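Local coordinates for protein N-acetylglucosamine 2-epimerase (Xylella fastidiosa, PDB 3GT5) that probably acts as a sugar isomerase of the N-acylglucosamine 2-epimerase family, interconverting epimers at a sugar carbon, at residues Arg25-Ala30 with Phe59-Ala64; His35-Asp40 with Thr55-Asn60; Asp75-Gly80 with Val128-Ala133. One frame throughout, in Å; residues are numbered along the deposited sequence.

Contact 1 of 3, residues Arg25-Ala30 with Phe59-Ala64; sequences RCIDSA and FNYAMA
Cys26 and Tyr61 meet because each first torsion aims its side chain across the gap: in Cys26, SG sits between the backbone N and the carbonyl carbon (chi1 69°), while the Tyr61 ring swings beside its own backbone N, with CG opposite the carbonyl carbon (chi1 -84°). The backbones stay well apart, 11.2 Å between Cys26 CA and Tyr61 CA, and the length of the tyrosine spans the distance. Its hydroxyl end does the touching. Cys26 SG lies 3.1 Å from Tyr61 OH and 3.8 Å from Tyr61 CE2, an edge approach rather than a sulfur over the ring: SG is 5.0 Å from the centroid of the Tyr61 ring and 83° off its normal. From another direction the isoleucine side chain slants past the same oxygen, with Ile27 CD1 3.7 Å and Ile27 CG1 3.8 Å from Tyr61 OH. The phenol end is thus flanked by the sulfur and by the outer methyl and methylene of Ile27, and its polar need is met by a hydrogen bond to His23 ND1, just before the loop segment; that bond would also restrain where the ring can turn. Further along the loop, Asp28 OD1 closes an Asx turn by accepting from Ala30 N at 3.0 Å, and Asp28 OD2 forms a salt bridge with Arg49. The contact is a buried one. It ties the loop that leaves helix 8-22, on its way to strand 36-37, to the middle of helix 51-68, whose Tyr61 also packs on Ala76 of helix 71-88, while Ile27 reaches His79 of that same helix.

Contact 2 of 3, residues His35-Asp40 with Thr55-Asn60; sequences HYFRDD and TRFVFN
Phe57, on helix 51-68, receives Phe37 and His35 at its rim, where an excursion carrying the short strand 36-37 packs onto one helix of what is, as in the N-acylglucosamine 2-epimerase family, an (alpha/alpha)6 barrel. The close part is aromatic and buried. Phe37 and Phe57 reach for each other across the gap, and Phe57 CZ points at the CE2-CZ side of the Phe37 ring, Phe37 CE2 standing 3.8 Å and Phe37 CZ 3.9 Å from Phe57 CZ. Phe37 CE2 lies near the plane of the Phe57 ring, whereas Phe57 CZ approaches the Phe37 ring obliquely; the two planes are inclined by about 60°, so this is not a face-to-face stack. Phe57 also meets the ring of Phe33, with planes at about 30°. In Phe37 the ring is set beside the backbone N, CG anti to the carbonyl carbon (chi1 -54°), which leaves its CE2-CZ side facing the helix. His35 comes a little less close: it runs alongside Phe57, antiparallel to it, and makes a single carbon contact, also near the plane of the phenylalanine ring. Its imidazole is held by His35 ND1 bonding to the backbone N of His50.

Beyond Phe37 the chain draws away from helix 51-68. Arg38, Asp39 and Asp40 are partly exposed, their side chains make no contact with 55-60, and polar partners take over: Asp39 OD2 pairs with Lys364 NZ, while Arg38 NH1 and Asp40 OD1 both engage Ser42 OG. On the histidine side, the contact comes down to His35 CD2 resting 4.0 Å from Phe57 CE2.

Contact 3 of 3, residues Asp75-Gly80 with Val128-Ala133; sequences DAVHHG and VGIKQA
The imidazole of His78 has one face covered by Ile130: CD1 stands 3.5 Å above the ring plane, displaced from the centre toward the rim, and the line from the centroid to that methyl is 17° off the ring normal. A centroid distance of 3.7 Å to Ile130 CD1 makes this a CH-pi contact. The methyl lies over the far side of the ring, 3.6 Å from both His78 CE1 and His78 NE2, and Ile130 CG1 follows behind it at 3.7 Å from the same two ring atoms. The CG1-CD1 bond runs roughly level with the ring plane, CD1 over the ring and CG1 past its CE1-NE2 rim, the isoleucine and histidine side chains lying antiparallel to one another. At the ring's perimeter His78 ND1 is hydrogen-bonded to Leu74 O, one turn earlier in helix 71-88, which should fix the rotation of the ring and thus the face offered to Ile130.

The loop that supplies the isoleucine begins as a Schellman motif ending helix 112-127. Gly129, with positive phi, is its C-prime residue, and the motif's bonds run from Ile130 N to Gly125 O and from Gly129 N to Leu126 O. A type I turn follows, closed by Ala133 N to Ile130 O at 3.0 Å, and leads into helix 133-147.

Deeper in, the contact is purely aliphatic. Val77 places CG1 opposite its backbone N (chi1 169°), and from there CG1 meets Val128 CG2 tip to tip at 3.9 Å. Ile130 CD1 also comes within 4.3 Å of Val77 CG1, connecting the valine pair to the histidine. Val77 and Val128 both pack against Ala62 of helix 51-68, while Ile130 also touches Leu81 of helix 71-88.

Contacts 1 and 2 are buried and draw on the same helix, 51-68, their centres about 8 Å apart; contact 3 is only partly buried, its centre about 20 Å from that of the chain. The first two continue into each other, since Cys26 CB packs 3.4 Å from Phe37 CZ and 3.9 Å from Phe57 CZ. Contact 3 joins helix 71-88, the next in sequence, to the loop between helices 112-127 and 133-147, and meets contact 1 where Tyr61 CD1 lies 3.5 Å from Ala76 CB. Chemistry varies accordingly: sulfur and a phenol in contact 1, aromatic carbons gathered at the edge of one phenylalanine ring in contact 2, and branched aliphatic groups with a methyl over one face of the exposed His78 in contact 3.

Contact 1 of 3, residues Arg25-Ala30 with Phe59-Ala64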
ATOM      1  N   ARG A  25      16.330  -1.331  15.214  1.00 24.20           N
ATOM      2  CA  ARG A  25      16.041  -2.701  15.626  1.00 25.28           C
ATOM      3  C   ARG A  25      15.569  -3.637  14.499  1.00 24.46           C
ATOM      4  O   ARG A  25      15.742  -4.854  14.600  1.00 22.78           O
ATOM      5  CB  ARG A  25      15.028  -2.712  16.763  1.00 26.48           C
ATOM      6  CG  ARG A  25      15.640  -2.261  18.079  1.00 30.70           C
ATOM      7  CD  ARG A  25      14.611  -2.121  19.186  1.00 33.82           C
ATOM      8  NE  ARG A  25      13.475  -1.285  18.772  1.00 35.06           N
ATOM      9  CZ  ARG A  25      12.429  -1.022  19.546  1.00 33.35           C
ATOM     10  NH1 ARG A  25      11.428  -0.256  19.090  1.00 32.29           N
ATOM     11  NH2 ARG A  25      12.395  -1.490  20.780  1.00 32.68           N
ATOM     12  N   CYS A  26      15.021  -3.062  13.417  1.00 23.03           N
ATOM     13  CA  CYS A  26      14.546  -3.879  12.308  1.00 22.93           C
ATOM     14  C   CYS A  26      15.658  -4.448  11.416  1.00 23.02           C
ATOM     15  O   CYS A  26      15.398  -5.348  10.611  1.00 22.90           O
ATOM     16  CB  CYS A  26      13.541  -3.101  11.432  1.00 21.74           C
ATOM     17  SG  CYS A  26      14.289  -1.733  10.502  1.00 24.39           S
ATOM     18  N   ILE A  27      16.882  -3.935  11.551  1.00 23.40           N
ATOM     19  CA  ILE A  27      17.984  -4.279  10.637  1.00 24.96           C
ATOM     20  C   ILE A  27      18.666  -5.576  11.087  1.00 26.24           C
ATOM     21  O   ILE A  27      19.125  -5.719  12.255  1.00 26.71           O
ATOM     22  CB  ILE A  27      19.004  -3.123  10.514  1.00 25.29           C
ATOM     23  CG1 ILE A  27      18.355  -1.864   9.890  1.00 27.22           C
ATOM     24  CG2 ILE A  27      20.238  -3.578   9.742  1.00 26.76           C
ATOM     25  CD1 ILE A  27      19.176  -0.639  10.100  1.00 27.38           C
ATOM     26  N   ASP A  28      18.693  -6.550  10.191  1.00 25.46           N
ATOM     27  CA  ASP A  28      19.389  -7.785  10.439  1.00 26.72           C
ATOM     28  C   ASP A  28      20.729  -7.676   9.721  1.00 27.08           C
ATOM     29  O   ASP A  28      20.774  -7.689   8.491  1.00 27.12           O
ATOM     30  CB  ASP A  28      18.576  -8.952   9.906  1.00 26.44           C
ATOM     31  CG  ASP A  28      19.174 -10.309  10.240  1.00 28.59           C
ATOM     32  OD1 ASP A  28      20.302 -10.381  10.786  1.00 31.29           O
ATOM     33  OD2 ASP A  28      18.510 -11.321   9.931  1.00 26.24           O
ATOM     34  N   SER A  29      21.814  -7.571  10.497  1.00 28.79           N
ATOM     35  CA  SER A  29      23.165  -7.483   9.953  1.00 29.70           C
ATOM     36  C   SER A  29      23.519  -8.690   9.091  1.00 29.29           C
ATOM     37  O   SER A  29      24.336  -8.565   8.193  1.00 29.55           O
ATOM     38  CB  SER A  29      24.211  -7.334  11.073  1.00 30.52           C
ATOM     39  OG  SER A  29      24.143  -8.413  11.985  1.00 32.90           O
ATOM     40  N   ALA A  30      22.880  -9.831   9.336  1.00 28.95           N
ATOM     41  CA  ALA A  30      23.021 -11.026   8.486  1.00 29.23           C
ATOM     42  C   ALA A  30      22.338 -10.934   7.112  1.00 28.89           C
ATOM     43  O   ALA A  30      22.655 -11.740   6.226  1.00 29.58           O
ATOM     44  CB  ALA A  30      22.524 -12.296   9.238  1.00 29.64           C
ATOM     45  N   PHE A  59      11.038   1.193   0.963  1.00 18.37           N
ATOM     46  CA  PHE A  59      10.239   2.422   0.866  1.00 18.74           C
ATOM     47  C   PHE A  59      10.376   3.289   2.145  1.00 18.46           C
ATOM     48  O   PHE A  59      10.624   4.489   2.030  1.00 19.10           O
ATOM     49  CB  PHE A  59       8.753   2.081   0.546  1.00 18.77           C
ATOM     50  CG  PHE A  59       7.813   3.227   0.635  1.00 17.01           C
ATOM     51  CD1 PHE A  59       7.406   3.881  -0.513  1.00 19.05           C
ATOM     52  CD2 PHE A  59       7.277   3.621   1.864  1.00 18.70           C
ATOM     53  CE1 PHE A  59       6.494   4.929  -0.455  1.00 19.41           C
ATOM     54  CE2 PHE A  59       6.358   4.705   1.938  1.00 20.82           C
ATOM     55  CZ  PHE A  59       5.971   5.342   0.763  1.00 20.95           C
ATOM     56  N   ASN A  60      10.166   2.688   3.327  1.00 17.88           N
ATOM     57  CA  ASN A  60      10.205   3.368   4.642  1.00 18.21           C
ATOM     58  C   ASN A  60      11.483   4.208   4.672  1.00 18.16           C
ATOM     59  O   ASN A  60      11.479   5.400   4.966  1.00 17.71           O
ATOM     60  CB  ASN A  60      10.378   2.381   5.809  1.00 19.89           C
ATOM     61  CG  ASN A  60       9.109   1.681   6.280  1.00 21.84           C
ATOM     62  OD1 ASN A  60       8.054   1.716   5.632  1.00 24.28           O
ATOM     63  ND2 ASN A  60       9.214   1.044   7.492  1.00 21.78           N
ATOM     64  N   TYR A  61      12.585   3.549   4.397  1.00 17.00           N
ATOM     65  CA  TYR A  61      13.873   4.210   4.621  1.00 17.25           C
ATOM     66  C   TYR A  61      14.193   5.189   3.508  1.00 17.29           C
ATOM     67  O   TYR A  61      14.786   6.259   3.777  1.00 17.68           O
ATOM     68  CB  TYR A  61      14.958   3.168   4.751  1.00 15.87           C
ATOM     69  CG  TYR A  61      15.125   2.544   6.136  1.00 18.61           C
ATOM     70  CD1 TYR A  61      15.726   3.262   7.153  1.00 18.05           C
ATOM     71  CD2 TYR A  61      14.750   1.230   6.391  1.00 18.77           C
ATOM     72  CE1 TYR A  61      15.895   2.736   8.397  1.00 18.61           C
ATOM     73  CE2 TYR A  61      14.943   0.654   7.629  1.00 18.33           C
ATOM     74  CZ  TYR A  61      15.513   1.439   8.642  1.00 21.99           C
ATOM     75  OH  TYR A  61      15.781   0.908   9.889  1.00 25.09           O
ATOM     76  N   ALA A  62      13.823   4.858   2.262  1.00 17.73           N
ATOM     77  CA  ALA A  62      14.021   5.813   1.146  1.00 17.39           C
ATOM     78  C   ALA A  62      13.261   7.095   1.326  1.00 17.35           C
ATOM     79  O   ALA A  62      13.829   8.146   1.176  1.00 18.83           O
ATOM     80  CB  ALA A  62      13.691   5.185  -0.196  1.00 17.77           C
ATOM     81  N   MET A  63      11.962   7.021   1.674  1.00 18.14           N
ATOM     82  CA  MET A  63      11.166   8.211   1.839  1.00 18.85           C
ATOM     83  C   MET A  63      11.660   9.017   3.072  1.00 19.05           C
ATOM     84  O   MET A  63      11.705  10.242   3.046  1.00 19.35           O
ATOM     85  CB  MET A  63       9.684   7.834   1.932  1.00 19.52           C
ATOM     86  CG  MET A  63       9.156   7.157   0.643  1.00 21.51           C
ATOM     87  SD  MET A  63       9.225   8.164  -0.897  1.00 17.27           S
ATOM     88  CE  MET A  63       8.021   9.361  -0.395  1.00 26.50           C
ATOM     89  N   ALA A  64      12.072   8.329   4.128  1.00 19.84           N
ATOM     90  CA  ALA A  64      12.690   9.001   5.284  1.00 18.98           C
ATOM     91  C   ALA A  64      14.015   9.693   4.954  1.00 19.48           C
ATOM     92  O   ALA A  64      14.237  10.811   5.389  1.00 17.88           O
ATOM     93  CB  ALA A  64      12.855   8.053   6.443  1.00 18.53           C
TER

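Contact 2 of 3, residues His35-Asp40 with Thr55-Asn60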
ATOM      1  N   HIS A  35      10.913  -9.035  10.274  1.00 19.78           N
ATOM      2  CA  HIS A  35       9.563  -8.717   9.782  1.00 19.03           C
ATOM      3  C   HIS A  35       8.411  -8.885  10.793  1.00 20.13           C
ATOM      4  O   HIS A  35       7.266  -8.625  10.450  1.00 19.56           O
ATOM      5  CB  HIS A  35       9.270  -9.541   8.523  1.00 19.71           C
ATOM      6  CG  HIS A  35      10.163  -9.208   7.373  1.00 19.38           C
ATOM      7  ND1 HIS A  35      10.186  -9.943   6.211  1.00 18.95           N
ATOM      8  CD2 HIS A  35      11.068  -8.214   7.207  1.00 18.07           C
ATOM      9  CE1 HIS A  35      11.053  -9.409   5.370  1.00 18.00           C
ATOM     10  NE2 HIS A  35      11.586  -8.341   5.937  1.00 18.25           N
ATOM     11  N   TYR A  36       8.703  -9.308  12.030  1.00 20.21           N
ATOM     12  CA  TYR A  36       7.659  -9.558  13.019  1.00 20.49           C
ATOM     13  C   TYR A  36       8.006  -8.865  14.342  1.00 21.00           C
ATOM     14  O   TYR A  36       8.996  -9.238  15.006  1.00 22.83           O
ATOM     15  CB  TYR A  36       7.504 -11.065  13.235  1.00 21.23           C
ATOM     16  CG  TYR A  36       6.928 -11.848  12.055  1.00 19.46           C
ATOM     17  CD1 TYR A  36       5.574 -12.172  11.987  1.00 23.41           C
ATOM     18  CD2 TYR A  36       7.745 -12.288  11.036  1.00 23.57           C
ATOM     19  CE1 TYR A  36       5.056 -12.901  10.934  1.00 23.46           C
ATOM     20  CE2 TYR A  36       7.242 -13.008   9.971  1.00 23.73           C
ATOM     21  CZ  TYR A  36       5.894 -13.324   9.939  1.00 24.94           C
ATOM     22  OH  TYR A  36       5.414 -14.060   8.895  1.00 27.93           O
ATOM     23  N   PHE A  37       7.233  -7.835  14.687  1.00 20.38           N
ATOM     24  CA  PHE A  37       7.493  -7.004  15.861  1.00 20.36           C
ATOM     25  C   PHE A  37       6.308  -6.938  16.805  1.00 20.86           C
ATOM     26  O   PHE A  37       5.138  -6.721  16.398  1.00 18.02           O
ATOM     27  CB  PHE A  37       7.808  -5.554  15.492  1.00 20.78           C
ATOM     28  CG  PHE A  37       8.932  -5.386  14.490  1.00 20.50           C
ATOM     29  CD1 PHE A  37      10.174  -4.947  14.899  1.00 22.96           C
ATOM     30  CD2 PHE A  37       8.732  -5.615  13.127  1.00 20.37           C
ATOM     31  CE1 PHE A  37      11.196  -4.789  13.993  1.00 23.28           C
ATOM     32  CE2 PHE A  37       9.768  -5.442  12.221  1.00 20.62           C
ATOM     33  CZ  PHE A  37      10.992  -5.048  12.649  1.00 22.36           C
ATOM     34  N   ARG A  38       6.601  -7.089  18.101  1.00 21.73           N
ATOM     35  CA  ARG A  38       5.637  -6.798  19.138  1.00 22.22           C
ATOM     36  C   ARG A  38       5.464  -5.295  19.394  1.00 22.17           C
ATOM     37  O   ARG A  38       6.246  -4.477  18.895  1.00 21.44           O
ATOM     38  CB  ARG A  38       6.055  -7.450  20.472  1.00 22.73           C
ATOM     39  CG  ARG A  38       6.150  -8.942  20.428  1.00 26.64           C
ATOM     40  CD  ARG A  38       6.392  -9.539  21.838  1.00 29.15           C
ATOM     41  NE  ARG A  38       6.558 -10.976  21.734  1.00 33.27           N
ATOM     42  CZ  ARG A  38       7.723 -11.619  21.606  1.00 33.77           C
ATOM     43  NH1 ARG A  38       8.885 -10.975  21.572  1.00 36.08           N
ATOM     44  NH2 ARG A  38       7.721 -12.945  21.506  1.00 37.90           N
ATOM     45  N   ASP A  39       4.465  -4.943  20.206  1.00 21.71           N
ATOM     46  CA  ASP A  39       4.170  -3.548  20.513  1.00 23.37           C
ATOM     47  C   ASP A  39       5.401  -2.817  21.019  1.00 23.21           C
ATOM     48  O   ASP A  39       5.576  -1.653  20.721  1.00 22.13           O
ATOM     49  CB  ASP A  39       3.072  -3.415  21.564  1.00 23.78           C
ATOM     50  CG  ASP A  39       1.659  -3.705  21.031  1.00 27.36           C
ATOM     51  OD1 ASP A  39       1.420  -3.683  19.808  1.00 25.57           O
ATOM     52  OD2 ASP A  39       0.737  -3.915  21.862  1.00 28.15           O
ATOM     53  N   ASP A  40       6.218  -3.499  21.815  1.00 23.85           N
ATOM     54  CA  ASP A  40       7.379  -2.853  22.433  1.00 24.90           C
ATOM     55  C   ASP A  40       8.619  -2.906  21.565  1.00 25.22           C
ATOM     56  O   ASP A  40       9.690  -2.490  21.994  1.00 25.80           O
ATOM     57  CB  ASP A  40       7.664  -3.442  23.819  1.00 26.42           C
ATOM     58  CG  ASP A  40       8.008  -4.937  23.773  1.00 27.44           C
ATOM     59  OD1 ASP A  40       8.277  -5.522  22.695  1.00 28.94           O
ATOM     60  OD2 ASP A  40       8.012  -5.545  24.865  1.00 33.28           O
ATOM     61  N   THR A  55      10.375  -5.401   0.727  1.00 17.33           N
ATOM     62  CA  THR A  55      10.227  -4.245  -0.174  1.00 16.47           C
ATOM     63  C   THR A  55       9.693  -2.985   0.532  1.00 17.69           C
ATOM     64  O   THR A  55      10.173  -1.868   0.276  1.00 16.62           O
ATOM     65  CB  THR A  55       9.359  -4.637  -1.371  1.00 17.07           C
ATOM     66  OG1 THR A  55       8.104  -5.166  -0.911  1.00 16.21           O
ATOM     67  CG2 THR A  55      10.075  -5.655  -2.263  1.00 16.31           C
ATOM     68  N   ARG A  56       8.689  -3.140   1.397  1.00 16.59           N
ATOM     69  CA  ARG A  56       8.106  -1.980   2.071  1.00 16.87           C
ATOM     70  C   ARG A  56       9.127  -1.284   2.961  1.00 16.67           C
ATOM     71  O   ARG A  56       9.105  -0.067   3.088  1.00 16.36           O
ATOM     72  CB  ARG A  56       6.855  -2.372   2.870  1.00 17.30           C
ATOM     73  CG  ARG A  56       5.618  -2.508   1.964  1.00 16.28           C
ATOM     74  CD  ARG A  56       4.409  -2.942   2.752  1.00 17.55           C
ATOM     75  NE  ARG A  56       3.247  -3.128   1.882  1.00 15.99           N
ATOM     76  CZ  ARG A  56       2.021  -3.417   2.334  1.00 19.24           C
ATOM     77  NH1 ARG A  56       1.790  -3.470   3.637  1.00 19.99           N
ATOM     78  NH2 ARG A  56       1.010  -3.576   1.479  1.00 22.63           N
ATOM     79  N   PHE A  57      10.011  -2.045   3.609  1.00 17.65           N
ATOM     80  CA  PHE A  57      11.057  -1.401   4.433  1.00 17.55           C
ATOM     81  C   PHE A  57      12.031  -0.567   3.588  1.00 18.43           C
ATOM     82  O   PHE A  57      12.545   0.428   4.054  1.00 19.39           O
ATOM     83  CB  PHE A  57      11.867  -2.407   5.218  1.00 16.78           C
ATOM     84  CG  PHE A  57      11.322  -2.721   6.583  1.00 18.70           C
ATOM     85  CD1 PHE A  57      11.257  -1.744   7.569  1.00 18.49           C
ATOM     86  CD2 PHE A  57      10.953  -4.018   6.902  1.00 20.39           C
ATOM     87  CE1 PHE A  57      10.771  -2.055   8.844  1.00 20.79           C
ATOM     88  CE2 PHE A  57      10.471  -4.337   8.185  1.00 19.03           C
ATOM     89  CZ  PHE A  57      10.390  -3.342   9.144  1.00 19.62           C
ATOM     90  N   VAL A  58      12.293  -0.965   2.343  1.00 18.08           N
ATOM     91  CA  VAL A  58      13.071  -0.100   1.436  1.00 18.43           C
ATOM     92  C   VAL A  58      12.350   1.227   1.200  1.00 18.31           C
ATOM     93  O   VAL A  58      12.959   2.287   1.252  1.00 18.78           O
ATOM     94  CB  VAL A  58      13.315  -0.799   0.100  1.00 17.80           C
ATOM     95  CG1 VAL A  58      13.874   0.162  -0.994  1.00 19.67           C
ATOM     96  CG2 VAL A  58      14.233  -1.964   0.282  1.00 18.28           C
ATOM     97  N   PHE A  59      11.038   1.193   0.963  1.00 18.37           N
ATOM     98  CA  PHE A  59      10.239   2.422   0.866  1.00 18.74           C
ATOM     99  C   PHE A  59      10.376   3.289   2.145  1.00 18.46           C
ATOM    100  O   PHE A  59      10.624   4.489   2.030  1.00 19.10           O
ATOM    101  CB  PHE A  59       8.753   2.081   0.546  1.00 18.77           C
ATOM    102  CG  PHE A  59       7.813   3.227   0.635  1.00 17.01           C
ATOM    103  CD1 PHE A  59       7.406   3.881  -0.513  1.00 19.05           C
ATOM    104  CD2 PHE A  59       7.277   3.621   1.864  1.00 18.70           C
ATOM    105  CE1 PHE A  59       6.494   4.929  -0.455  1.00 19.41           C
ATOM    106  CE2 PHE A  59       6.358   4.705   1.938  1.00 20.82           C
ATOM    107  CZ  PHE A  59       5.971   5.342   0.763  1.00 20.95           C
ATOM    108  N   ASN A  60      10.166   2.688   3.327  1.00 17.88           N
ATOM    109  CA  ASN A  60      10.205   3.368   4.642  1.00 18.21           C
ATOM    110  C   ASN A  60      11.483   4.208   4.672  1.00 18.16           C
ATOM    111  O   ASN A  60      11.479   5.400   4.966  1.00 17.71           O
ATOM    112  CB  ASN A  60      10.378   2.381   5.809  1.00 19.89           C
ATOM    113  CG  ASN A  60       9.109   1.681   6.280  1.00 21.84           C
ATOM    114  OD1 ASN A  60       8.054   1.716   5.632  1.00 24.28           O
ATOM    115  ND2 ASN A  60       9.214   1.044   7.492  1.00 21.78           N
TER

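Contact 3 of 3, residues Asp75-Gly80 with Val128-Ala133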
ATOM      1  N   ASP A  75      21.983   4.099   4.018  1.00 24.04           N
ATOM      2  CA  ASP A  75      22.621   2.795   4.207  1.00 23.78           C
ATOM      3  C   ASP A  75      21.627   1.632   4.282  1.00 22.54           C
ATOM      4  O   ASP A  75      21.897   0.526   3.736  1.00 21.48           O
ATOM      5  CB  ASP A  75      23.445   2.774   5.493  1.00 25.18           C
ATOM      6  CG  ASP A  75      24.660   3.670   5.419  1.00 30.38           C
ATOM      7  OD1 ASP A  75      25.057   4.046   4.296  1.00 37.10           O
ATOM      8  OD2 ASP A  75      25.242   3.961   6.495  1.00 38.88           O
ATOM      9  N   ALA A  76      20.505   1.883   4.968  1.00 20.65           N
ATOM     10  CA  ALA A  76      19.464   0.869   5.123  1.00 20.28           C
ATOM     11  C   ALA A  76      18.747   0.599   3.801  1.00 20.02           C
ATOM     12  O   ALA A  76      18.365  -0.545   3.565  1.00 21.24           O
ATOM     13  CB  ALA A  76      18.430   1.264   6.208  1.00 20.47           C
ATOM     14  N   VAL A  77      18.566   1.614   2.958  1.00 20.84           N
ATOM     15  CA  VAL A  77      18.015   1.411   1.582  1.00 20.16           C
ATOM     16  C   VAL A  77      18.891   0.418   0.802  1.00 20.72           C
ATOM     17  O   VAL A  77      18.376  -0.563   0.207  1.00 19.58           O
ATOM     18  CB  VAL A  77      17.878   2.755   0.791  1.00 19.55           C
ATOM     19  CG1 VAL A  77      17.556   2.522  -0.723  1.00 18.95           C
ATOM     20  CG2 VAL A  77      16.815   3.659   1.407  1.00 19.16           C
ATOM     21  N   HIS A  78      20.218   0.651   0.811  1.00 21.56           N
ATOM     22  CA  HIS A  78      21.173  -0.299   0.163  1.00 21.79           C
ATOM     23  C   HIS A  78      21.115  -1.741   0.723  1.00 21.65           C
ATOM     24  O   HIS A  78      21.022  -2.715  -0.016  1.00 21.93           O
ATOM     25  CB  HIS A  78      22.632   0.240   0.271  1.00 22.10           C
ATOM     26  CG  HIS A  78      22.949   1.339  -0.706  1.00 23.69           C
ATOM     27  ND1 HIS A  78      22.465   2.624  -0.585  1.00 28.95           N
ATOM     28  CD2 HIS A  78      23.709   1.338  -1.832  1.00 24.20           C
ATOM     29  CE1 HIS A  78      22.923   3.370  -1.582  1.00 24.34           C
ATOM     30  NE2 HIS A  78      23.677   2.610  -2.351  1.00 26.18           N
ATOM     31  N   HIS A  79      21.126  -1.865   2.044  1.00 20.91           N
ATOM     32  CA  HIS A  79      20.997  -3.132   2.714  1.00 22.03           C
ATOM     33  C   HIS A  79      19.711  -3.867   2.297  1.00 22.06           C
ATOM     34  O   HIS A  79      19.742  -5.060   2.001  1.00 21.22           O
ATOM     35  CB  HIS A  79      21.032  -2.859   4.240  1.00 21.94           C
ATOM     36  CG  HIS A  79      20.924  -4.068   5.107  1.00 23.35           C
ATOM     37  ND1 HIS A  79      22.026  -4.831   5.467  1.00 24.88           N
ATOM     38  CD2 HIS A  79      19.872  -4.586   5.788  1.00 22.45           C
ATOM     39  CE1 HIS A  79      21.634  -5.809   6.266  1.00 25.37           C
ATOM     40  NE2 HIS A  79      20.331  -5.669   6.495  1.00 25.21           N
ATOM     41  N   GLY A  80      18.578  -3.138   2.304  1.00 22.04           N
ATOM     42  CA  GLY A  80      17.288  -3.721   1.943  1.00 21.13           C
ATOM     43  C   GLY A  80      17.216  -4.157   0.499  1.00 20.41           C
ATOM     44  O   GLY A  80      16.659  -5.216   0.184  1.00 20.06           O
ATOM     45  N   VAL A 128      16.779   7.829  -4.570  1.00 22.39           N
ATOM     46  CA  VAL A 128      17.857   8.151  -3.603  1.00 23.32           C
ATOM     47  C   VAL A 128      19.225   8.137  -4.268  1.00 25.05           C
ATOM     48  O   VAL A 128      20.245   8.284  -3.617  1.00 27.04           O
ATOM     49  CB  VAL A 128      17.822   7.300  -2.318  1.00 23.25           C
ATOM     50  CG1 VAL A 128      16.439   7.347  -1.689  1.00 24.94           C
ATOM     51  CG2 VAL A 128      18.334   5.865  -2.544  1.00 21.47           C
ATOM     52  N   GLY A 129      19.224   7.963  -5.580  1.00 25.55           N
ATOM     53  CA  GLY A 129      20.434   8.155  -6.400  1.00 25.57           C
ATOM     54  C   GLY A 129      21.129   6.879  -6.790  1.00 25.38           C
ATOM     55  O   GLY A 129      22.243   6.935  -7.296  1.00 26.15           O
ATOM     56  N   ILE A 130      20.503   5.709  -6.616  1.00 24.10           N
ATOM     57  CA  ILE A 130      21.140   4.455  -7.064  1.00 23.81           C
ATOM     58  C   ILE A 130      20.878   4.301  -8.573  1.00 25.52           C
ATOM     59  O   ILE A 130      19.780   3.892  -9.002  1.00 23.50           O
ATOM     60  CB  ILE A 130      20.669   3.223  -6.279  1.00 24.28           C
ATOM     61  CG1 ILE A 130      21.002   3.375  -4.794  1.00 24.95           C
ATOM     62  CG2 ILE A 130      21.313   1.932  -6.838  1.00 23.93           C
ATOM     63  CD1 ILE A 130      20.399   2.294  -3.900  1.00 26.17           C
ATOM     64  N   LYS A 131      21.864   4.654  -9.400  1.00 25.03           N
ATOM     65  CA  LYS A 131      21.556   4.797 -10.825  1.00 27.36           C
ATOM     66  C   LYS A 131      21.220   3.450 -11.476  1.00 25.52           C
ATOM     67  O   LYS A 131      20.394   3.396 -12.391  1.00 25.56           O
ATOM     68  CB  LYS A 131      22.644   5.542 -11.595  1.00 28.33           C
ATOM     69  CG  LYS A 131      22.554   7.089 -11.432  1.00 32.37           C
ATOM     70  CD  LYS A 131      23.582   7.782 -12.328  1.00 36.29           C
ATOM     71  CE  LYS A 131      23.877   9.199 -11.867  1.00 38.29           C
ATOM     72  NZ  LYS A 131      24.806   9.846 -12.839  1.00 40.90           N
ATOM     73  N   GLN A 132      21.777   2.390 -10.928  1.00 25.67           N
ATOM     74  CA  GLN A 132      21.559   1.011 -11.407  1.00 25.32           C
ATOM     75  C   GLN A 132      20.085   0.597 -11.298  1.00 24.15           C
ATOM     76  O   GLN A 132      19.630  -0.259 -12.043  1.00 22.86           O
ATOM     77  CB  GLN A 132      22.376   0.002 -10.594  1.00 26.96           C
ATOM     78  CG  GLN A 132      23.916  -0.038 -10.864  1.00 31.71           C
ATOM     79  CD  GLN A 132      24.711   1.026 -10.071  1.00 34.43           C
ATOM     80  OE1 GLN A 132      24.137   1.906  -9.382  1.00 32.84           O
ATOM     81  NE2 GLN A 132      26.060   0.943 -10.169  1.00 37.57           N
ATOM     82  N   ALA A 133      19.360   1.200 -10.351  1.00 23.03           N
ATOM     83  CA  ALA A 133      17.942   0.907 -10.152  1.00 22.36           C
ATOM     84  C   ALA A 133      17.085   1.215 -11.404  1.00 22.73           C
ATOM     85  O   ALA A 133      16.058   0.593 -11.591  1.00 21.55           O
ATOM     86  CB  ALA A 133      17.387   1.660  -8.893  1.00 22.32           C
TER